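Side-chain contacts in diacylglycerol O-acyltransferase (Marinobacter hydrocarbonoclasticus, PDB 6CHJ), which probably transfers acyl groups from acyl-CoA to diacylglycerol, yielding triacylglycerol, and, as a wax ester synthase, to long-chain alcohols: residues R252-A257 against Q444-L449; V265-C270 against L327-G332; T276-M279 against L284-K287. All coordinates share one frame; numbering follows the deposited sequence.

Contact 1: residues R252-A257 against Q444-L449; sequences RAVCEA and QGLAEL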
loop_
_atom_site.group_PDB
_atom_site.type_symbol
_atom_site.label_atom_id
_atom_site.label_comp_id
_atom_site.label_asym_id
_atom_site.label_seq_id
_atom_site.Cartn_x
_atom_site.Cartn_y
_atom_site.Cartn_z
ATOM N N ARG B 252 4.730 33.620 19.023
ATOM C CA ARG B 252 4.069 34.637 19.836
ATOM C C ARG B 252 4.820 35.969 19.779
ATOM O O ARG B 252 4.197 37.034 19.712
ATOM C CB ARG B 252 3.929 34.153 21.277
ATOM C CG ARG B 252 2.518 33.733 21.629
ATOM C CD ARG B 252 2.428 33.341 23.088
ATOM N NE ARG B 252 2.335 31.895 23.296
ATOM C CZ ARG B 252 3.347 31.135 23.706
ATOM N NH1 ARG B 252 4.537 31.676 23.935
ATOM N NH2 ARG B 252 3.174 29.834 23.886
ATOM N N ALA B 253 6.158 35.928 19.785
ATOM C CA ALA B 253 6.932 37.155 19.621
ATOM C C ALA B 253 6.510 37.910 18.367
ATOM O O ALA B 253 6.406 39.142 18.377
ATOM C CB ALA B 253 8.425 36.833 19.573
ATOM N N VAL B 254 6.230 37.186 17.281
ATOM C CA VAL B 254 5.801 37.859 16.066
ATOM C C VAL B 254 4.379 38.387 16.235
ATOM O O VAL B 254 4.027 39.439 15.680
ATOM C CB VAL B 254 5.959 36.903 14.868
ATOM C CG1 VAL B 254 5.360 37.497 13.564
ATOM C CG2 VAL B 254 7.436 36.556 14.695
ATOM N N CYS B 255 3.561 37.705 17.043
ATOM C CA CYS B 255 2.203 38.175 17.310
ATOM C C CYS B 255 2.208 39.535 17.985
ATOM O O CYS B 255 1.464 40.442 17.591
ATOM C CB CYS B 255 1.468 37.183 18.200
ATOM S SG CYS B 255 0.938 35.784 17.320
ATOM N N GLU B 256 3.007 39.672 19.044
ATOM C CA GLU B 256 3.017 40.907 19.814
ATOM C C GLU B 256 3.517 42.061 18.961
ATOM O O GLU B 256 2.906 43.133 18.935
ATOM C CB GLU B 256 3.873 40.726 21.074
ATOM C CG GLU B 256 3.135 40.012 22.205
ATOM C CD GLU B 256 3.885 38.818 22.764
ATOM O OE1 GLU B 256 3.246 37.758 22.951
ATOM O OE2 GLU B 256 5.108 38.931 23.029
ATOM N N ALA B 257 4.605 41.833 18.219
ATOM C CA ALA B 257 5.184 42.877 17.379
ATOM C C ALA B 257 4.162 43.444 16.411
ATOM O O ALA B 257 4.087 44.660 16.212
ATOM C CB ALA B 257 6.388 42.324 16.617
ATOM N N GLN B 444 11.150 30.290 6.203
ATOM C CA GLN B 444 11.540 31.569 5.642
ATOM C C GLN B 444 10.415 32.605 5.793
ATOM O O GLN B 444 10.679 33.791 6.052
ATOM C CB GLN B 444 11.937 31.354 4.179
ATOM C CG GLN B 444 12.350 32.606 3.405
ATOM C CD GLN B 444 12.139 32.469 1.910
ATOM O OE1 GLN B 444 11.708 31.415 1.427
ATOM N NE2 GLN B 444 12.432 33.534 1.165
ATOM N N GLY B 445 9.150 32.171 5.659
ATOM C CA GLY B 445 8.033 33.084 5.861
ATOM C C GLY B 445 7.993 33.652 7.270
ATOM O O GLY B 445 7.701 34.836 7.468
ATOM N N LEU B 446 8.322 32.826 8.268
ATOM C CA LEU B 446 8.345 33.319 9.640
ATOM C C LEU B 446 9.571 34.209 9.893
ATOM O O LEU B 446 9.480 35.226 10.592
ATOM C CB LEU B 446 8.305 32.133 10.596
ATOM C CG LEU B 446 8.298 32.403 12.099
ATOM C CD1 LEU B 446 7.030 33.135 12.481
ATOM C CD2 LEU B 446 8.409 31.096 12.862
ATOM N N ALA B 447 10.725 33.850 9.324
ATOM C CA ALA B 447 11.921 34.654 9.528
ATOM C C ALA B 447 11.805 36.016 8.844
ATOM O O ALA B 447 12.363 37.001 9.337
ATOM C CB ALA B 447 13.149 33.884 9.036
ATOM N N GLU B 448 11.097 36.093 7.714
ATOM C CA GLU B 448 10.914 37.371 7.028
ATOM C C GLU B 448 10.120 38.337 7.896
ATOM O O GLU B 448 10.459 39.523 7.999
ATOM C CB GLU B 448 10.202 37.162 5.694
ATOM C CG GLU B 448 11.107 36.838 4.520
ATOM C CD GLU B 448 10.432 37.118 3.194
ATOM O OE1 GLU B 448 9.355 37.748 3.219
ATOM O OE2 GLU B 448 10.974 36.729 2.133
ATOM N N LEU B 449 9.037 37.848 8.509
ATOM C CA LEU B 449 8.326 38.640 9.507
ATOM C C LEU B 449 9.246 39.015 10.664
ATOM O O LEU B 449 9.174 40.131 11.189
ATOM C CB LEU B 449 7.105 37.876 10.026
ATOM C CG LEU B 449 5.926 37.682 9.076
ATOM C CD1 LEU B 449 4.830 36.795 9.723
ATOM C CD2 LEU B 449 5.381 39.034 8.684
#

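Contact 2: residues V265-C270 against L327-G332; sequences VVTAMC and LKIHHG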
loop_
_atom_site.group_PDB
_atom_site.type_symbol
_atom_site.label_atom_id
_atom_site.label_comp_id
_atom_site.label_asym_id
_atom_site.label_seq_id
_atom_site.Cartn_x
_atom_site.Cartn_y
_atom_site.Cartn_z
ATOM N N VAL B 265 -0.526 34.292 12.343
ATOM C CA VAL B 265 0.855 34.099 11.906
ATOM C C VAL B 265 1.013 32.756 11.195
ATOM O O VAL B 265 1.652 32.663 10.137
ATOM C CB VAL B 265 1.819 34.219 13.101
ATOM C CG1 VAL B 265 3.239 33.839 12.668
ATOM C CG2 VAL B 265 1.775 35.625 13.696
ATOM N N VAL B 266 0.429 31.699 11.756
ATOM C CA VAL B 266 0.582 30.377 11.172
ATOM C C VAL B 266 -0.100 30.305 9.805
ATOM O O VAL B 266 0.390 29.629 8.885
ATOM C CB VAL B 266 0.040 29.331 12.158
ATOM C CG1 VAL B 266 0.098 27.998 11.542
ATOM C CG2 VAL B 266 0.855 29.341 13.464
ATOM N N THR B 267 -1.214 31.020 9.634
ATOM C CA THR B 267 -1.841 31.102 8.316
ATOM C C THR B 267 -0.967 31.892 7.352
ATOM O O THR B 267 -0.863 31.549 6.167
ATOM C CB THR B 267 -3.231 31.731 8.440
ATOM O OG1 THR B 267 -4.045 30.913 9.296
ATOM C CG2 THR B 267 -3.900 31.844 7.064
ATOM N N ALA B 268 -0.329 32.953 7.854
ATOM C CA ALA B 268 0.630 33.717 7.064
ATOM C C ALA B 268 1.835 32.869 6.676
ATOM O O ALA B 268 2.347 32.979 5.556
ATOM C CB ALA B 268 1.081 34.953 7.853
ATOM N N MET B 269 2.329 32.043 7.601
ATOM C CA MET B 269 3.403 31.122 7.238
ATOM C C MET B 269 2.990 30.239 6.067
ATOM O O MET B 269 3.773 30.054 5.127
ATOM C CB MET B 269 3.815 30.271 8.432
ATOM C CG MET B 269 4.730 31.002 9.416
ATOM S SD MET B 269 4.789 30.083 10.959
ATOM C CE MET B 269 5.663 28.595 10.440
ATOM N N CYS B 270 1.742 29.734 6.082
ATOM C CA CYS B 270 1.248 28.950 4.946
ATOM C C CYS B 270 1.154 29.800 3.679
ATOM O O CYS B 270 1.610 29.376 2.609
ATOM C CB CYS B 270 -0.108 28.312 5.270
ATOM S SG CYS B 270 -0.092 27.150 6.706
ATOM N N LEU B 327 -1.040 41.153 7.669
ATOM C CA LEU B 327 -2.145 41.987 8.151
ATOM C C LEU B 327 -3.370 41.922 7.241
ATOM O O LEU B 327 -4.504 41.880 7.738
ATOM C CB LEU B 327 -1.692 43.438 8.319
ATOM C CG LEU B 327 -0.467 43.582 9.212
ATOM C CD1 LEU B 327 0.172 44.936 8.952
ATOM C CD2 LEU B 327 -0.835 43.391 10.671
ATOM N N LYS B 328 -3.178 41.905 5.918
ATOM C CA LYS B 328 -4.316 41.645 5.041
ATOM C C LYS B 328 -4.943 40.283 5.332
ATOM O O LYS B 328 -6.162 40.126 5.197
ATOM C CB LYS B 328 -3.904 41.739 3.569
ATOM C CG LYS B 328 -3.309 43.079 3.179
ATOM C CD LYS B 328 -3.687 43.469 1.760
ATOM C CE LYS B 328 -2.870 44.664 1.279
ATOM N NZ LYS B 328 -2.908 44.812 -0.210
ATOM N N ILE B 329 -4.132 39.292 5.732
ATOM C CA ILE B 329 -4.678 38.003 6.156
ATOM C C ILE B 329 -5.427 38.160 7.473
ATOM O O ILE B 329 -6.526 37.616 7.649
ATOM C CB ILE B 329 -3.560 36.937 6.263
ATOM C CG1 ILE B 329 -3.065 36.509 4.876
ATOM C CG2 ILE B 329 -4.042 35.714 7.036
ATOM C CD1 ILE B 329 -1.649 35.926 4.860
ATOM N N HIS B 330 -4.852 38.914 8.414
ATOM C CA HIS B 330 -5.453 39.052 9.736
ATOM C C HIS B 330 -6.839 39.689 9.647
ATOM O O HIS B 330 -7.827 39.124 10.134
ATOM C CB HIS B 330 -4.527 39.868 10.642
ATOM C CG HIS B 330 -5.229 40.558 11.769
ATOM N ND1 HIS B 330 -4.936 41.854 12.142
ATOM C CD2 HIS B 330 -6.196 40.132 12.618
ATOM C CE1 HIS B 330 -5.700 42.198 13.164
ATOM N NE2 HIS B 330 -6.481 41.174 13.465
ATOM N N HIS B 331 -6.927 40.873 9.024
ATOM C CA HIS B 331 -8.219 41.537 8.898
ATOM C C HIS B 331 -9.162 40.741 8.012
ATOM O O HIS B 331 -10.373 40.706 8.272
ATOM C CB HIS B 331 -8.038 42.968 8.364
ATOM C CG HIS B 331 -7.447 43.915 9.365
ATOM N ND1 HIS B 331 -6.271 44.600 9.140
ATOM C CD2 HIS B 331 -7.857 44.264 10.610
ATOM C CE1 HIS B 331 -5.987 45.338 10.202
ATOM N NE2 HIS B 331 -6.932 45.152 11.107
ATOM N N GLY B 332 -8.627 40.080 6.981
ATOM C CA GLY B 332 -9.483 39.311 6.101
ATOM C C GLY B 332 -10.187 38.173 6.814
ATOM O O GLY B 332 -11.329 37.842 6.484
#

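Contact 3: residues T276-M279 against L284-K287; sequences TYLM and LPEK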
loop_
_atom_site.group_PDB
_atom_site.type_symbol
_atom_site.label_atom_id
_atom_site.label_comp_id
_atom_site.label_asym_id
_atom_site.label_seq_id
_atom_site.Cartn_x
_atom_site.Cartn_y
_atom_site.Cartn_z
ATOM N N THR B 276 6.068 31.215 -2.154
ATOM C CA THR B 276 7.406 30.842 -2.596
ATOM C C THR B 276 7.371 29.591 -3.462
ATOM O O THR B 276 8.042 29.527 -4.504
ATOM C CB THR B 276 8.323 30.617 -1.390
ATOM O OG1 THR B 276 8.108 31.642 -0.414
ATOM C CG2 THR B 276 9.796 30.642 -1.826
ATOM N N TYR B 277 6.582 28.585 -3.051
ATOM C CA TYR B 277 6.557 27.331 -3.796
ATOM C C TYR B 277 6.054 27.542 -5.224
ATOM O O TYR B 277 6.626 26.997 -6.178
ATOM C CB TYR B 277 5.712 26.285 -3.065
ATOM C CG TYR B 277 5.656 24.992 -3.839
ATOM C CD1 TYR B 277 6.608 23.995 -3.629
ATOM C CD2 TYR B 277 4.690 24.783 -4.815
ATOM C CE1 TYR B 277 6.584 22.810 -4.350
ATOM C CE2 TYR B 277 4.663 23.602 -5.552
ATOM C CZ TYR B 277 5.608 22.623 -5.311
ATOM O OH TYR B 277 5.586 21.463 -6.036
ATOM N N LEU B 278 4.990 28.334 -5.399
ATOM C CA LEU B 278 4.418 28.487 -6.731
ATOM C C LEU B 278 5.247 29.416 -7.605
ATOM O O LEU B 278 5.317 29.226 -8.826
ATOM C CB LEU B 278 2.979 28.991 -6.628
ATOM C CG LEU B 278 2.004 27.960 -6.059
ATOM C CD1 LEU B 278 0.714 28.621 -5.575
ATOM C CD2 LEU B 278 1.716 26.905 -7.097
ATOM N N MET B 279 5.883 30.424 -7.017
ATOM C CA MET B 279 6.842 31.200 -7.792
ATOM C C MET B 279 7.963 30.304 -8.280
ATOM O O MET B 279 8.238 30.232 -9.486
ATOM C CB MET B 279 7.388 32.354 -6.960
ATOM C CG MET B 279 6.349 33.420 -6.687
ATOM S SD MET B 279 7.075 34.851 -5.894
ATOM C CE MET B 279 7.432 34.212 -4.256
ATOM N N LEU B 284 2.757 30.660 -10.038
ATOM C CA LEU B 284 2.027 31.486 -9.087
ATOM C C LEU B 284 0.931 32.246 -9.819
ATOM O O LEU B 284 1.233 32.984 -10.763
ATOM C CB LEU B 284 2.967 32.457 -8.378
ATOM C CG LEU B 284 2.275 33.545 -7.558
ATOM C CD1 LEU B 284 1.701 32.962 -6.281
ATOM C CD2 LEU B 284 3.199 34.730 -7.233
ATOM N N PRO B 285 -0.337 32.088 -9.440
ATOM C CA PRO B 285 -1.421 32.789 -10.144
ATOM C C PRO B 285 -1.377 34.287 -9.888
ATOM O O PRO B 285 -0.800 34.761 -8.908
ATOM C CB PRO B 285 -2.699 32.182 -9.550
ATOM C CG PRO B 285 -2.235 30.973 -8.722
ATOM C CD PRO B 285 -0.832 31.295 -8.303
ATOM N N GLU B 286 -2.022 35.034 -10.791
ATOM C CA GLU B 286 -2.128 36.481 -10.614
ATOM C C GLU B 286 -3.089 36.828 -9.478
ATOM O O GLU B 286 -2.758 37.623 -8.595
ATOM C CB GLU B 286 -2.576 37.136 -11.922
ATOM C CG GLU B 286 -3.133 38.540 -11.756
ATOM C CD GLU B 286 -2.977 39.390 -13.010
ATOM O OE1 GLU B 286 -1.883 39.978 -13.207
ATOM O OE2 GLU B 286 -3.952 39.462 -13.799
ATOM N N LYS B 287 -4.280 36.238 -9.479
ATOM C CA LYS B 287 -5.159 36.372 -8.330
ATOM C C LYS B 287 -4.592 35.597 -7.137
ATOM O O LYS B 287 -3.952 34.550 -7.303
ATOM C CB LYS B 287 -6.559 35.867 -8.665
ATOM C CG LYS B 287 -7.411 36.885 -9.440
ATOM C CD LYS B 287 -8.695 36.263 -9.992
ATOM C CE LYS B 287 -9.922 36.678 -9.185
ATOM N NZ LYS B 287 -11.182 36.041 -9.714
#

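Contact 1: residues R252-A257 against Q444-L449
V254 of helix 248-258 faces helix 437-453 and divides its two methyl groups between L446 and L449, which sit one turn apart there. Its CG1, anti to the backbone N (chi1 173°), meets L449: V254 CG1 lies 3.9 Å from L449 CD1 and 4.0 Å from L449 CB. The valine and this leucine meet at about a right angle, and the methyl rests against both the root and one branch end of L449. The other methyl, V254 CG2, comes within 4.1 Å of L446 CD1, and here the two side chains meet at a slant. L446 does not start out pointing at the valine; with CG anti to its backbone N (chi1 -179°), it brings CD1 across to the neighbouring helix. All three residues are buried, and the contact is purely apolar. L446 also touches V265 and M269 of helix 262-280, while L449 leans on A322 and L326 of helix 322-338. The contact illustrates how a beta-branched residue can serve two partners at once: one valine set against leucines three residues apart, in packing between helix 248-258 and helix 437-453 of a domain of the CoA-dependent acyltransferase kind.

Contact 2: residues V265-C270 against L327-G332
I329 of helix 322-338 reaches over to T267 and A268 of helix 262-280 in a small, buried helix-helix contact, in which a forked side chain meets two consecutive residues of its neighbour. Of the CA atoms, those of A268 and I329 are nearest across the contact, 6.9 Å apart, and the interface is wholly apolar. The conformation of I329 decides what each branch does. With CG1 anti to the carbonyl carbon (chi1 -72°), CG2 is left anti to the backbone N, and both CG2 and the CD1 end meet helix 262-280. The CG2 branch goes to the threonine: I329 CG2 and T267 CG2 are 3.9 Å apart, methyl against methyl.

The rotamer of T267 separates its methyl from its hydroxyl. The methyl lies anti to the backbone N and is given to the isoleucine, whereas OG1 sits beside the backbone N and bonds back to N263 O, one turn earlier in the same helix. The buried hydroxyl is thereby satisfied within its own helix, leaving a hydrocarbon surface for the partner. L315 adds to the cover of T267, and H316 touches I329; on another face of helix 262-280, M269 packs against L442 of helix 437-453. The longer branch of I329 is extended (chi2 157°) and uses the slight bulk of alanine to approach the backbone itself: I329 CD1 lies 4.2 Å from A268 CB but only 3.9 Å from A268 CA.

Contact 3: residues T276-M279 against L284-K287
L278 and M279, near the end of helix 262-280, receive L284 and P285 after the chain has turned back on itself. Apolar packing dominates. M279 and L284 lie side by side and point the same way, with L284 CD2 3.5 Å from M279 CG and 4.1 Å from M279 SD. L284 holds its CG anti to the backbone N (chi1 169°), and this carries the branched end alongside the methionine. L278 contributes at both ends of its side chain: its CB packs on the backbone of the returning segment, 3.6 Å from L284 CA, while L278 CD1 touches P285 CD at 4.1 Å, the leucine and the proline ring meeting at about a right angle. Cutting L284 back to an alanine would keep the CB contact but probably open a gap beside M279 CG and SD, where CD2 now lies. Among polar atoms, L278 O and L284 N come within 3.2 Å, but the angle is too poor for a hydrogen bond. Further round the helix, Y277 OH bonds to P433 O, and L278 also touches M230 and L289. This fold-back on the helix's last turn belongs to the helical crossover between parallel, non-adjacent strands 239-247 and 290-294 of the mixed sheet.

Overall arrangement
Followed from the N terminus, the chain leaves strand 239-247 and lays down the first halves of all three contacts, on helix 248-258 and then twice on helix 262-280. The second halves return in reverse order. Contact 3 closes first, a short local loop before strand 290-294; contact 2 closes next, on helix 322-338; contact 1 closes last, on helix 437-453 close to the C terminus. The loops are nested, and none cross. Contacts 1 and 2 adjoin, their centres about 11 Å apart, with V265 packing on V254 and C255. Helix 262-280 thus meets helix 322-338 in contact 2 and, about 17 Å away centre to centre, the loop to strand 290-294 in contact 3.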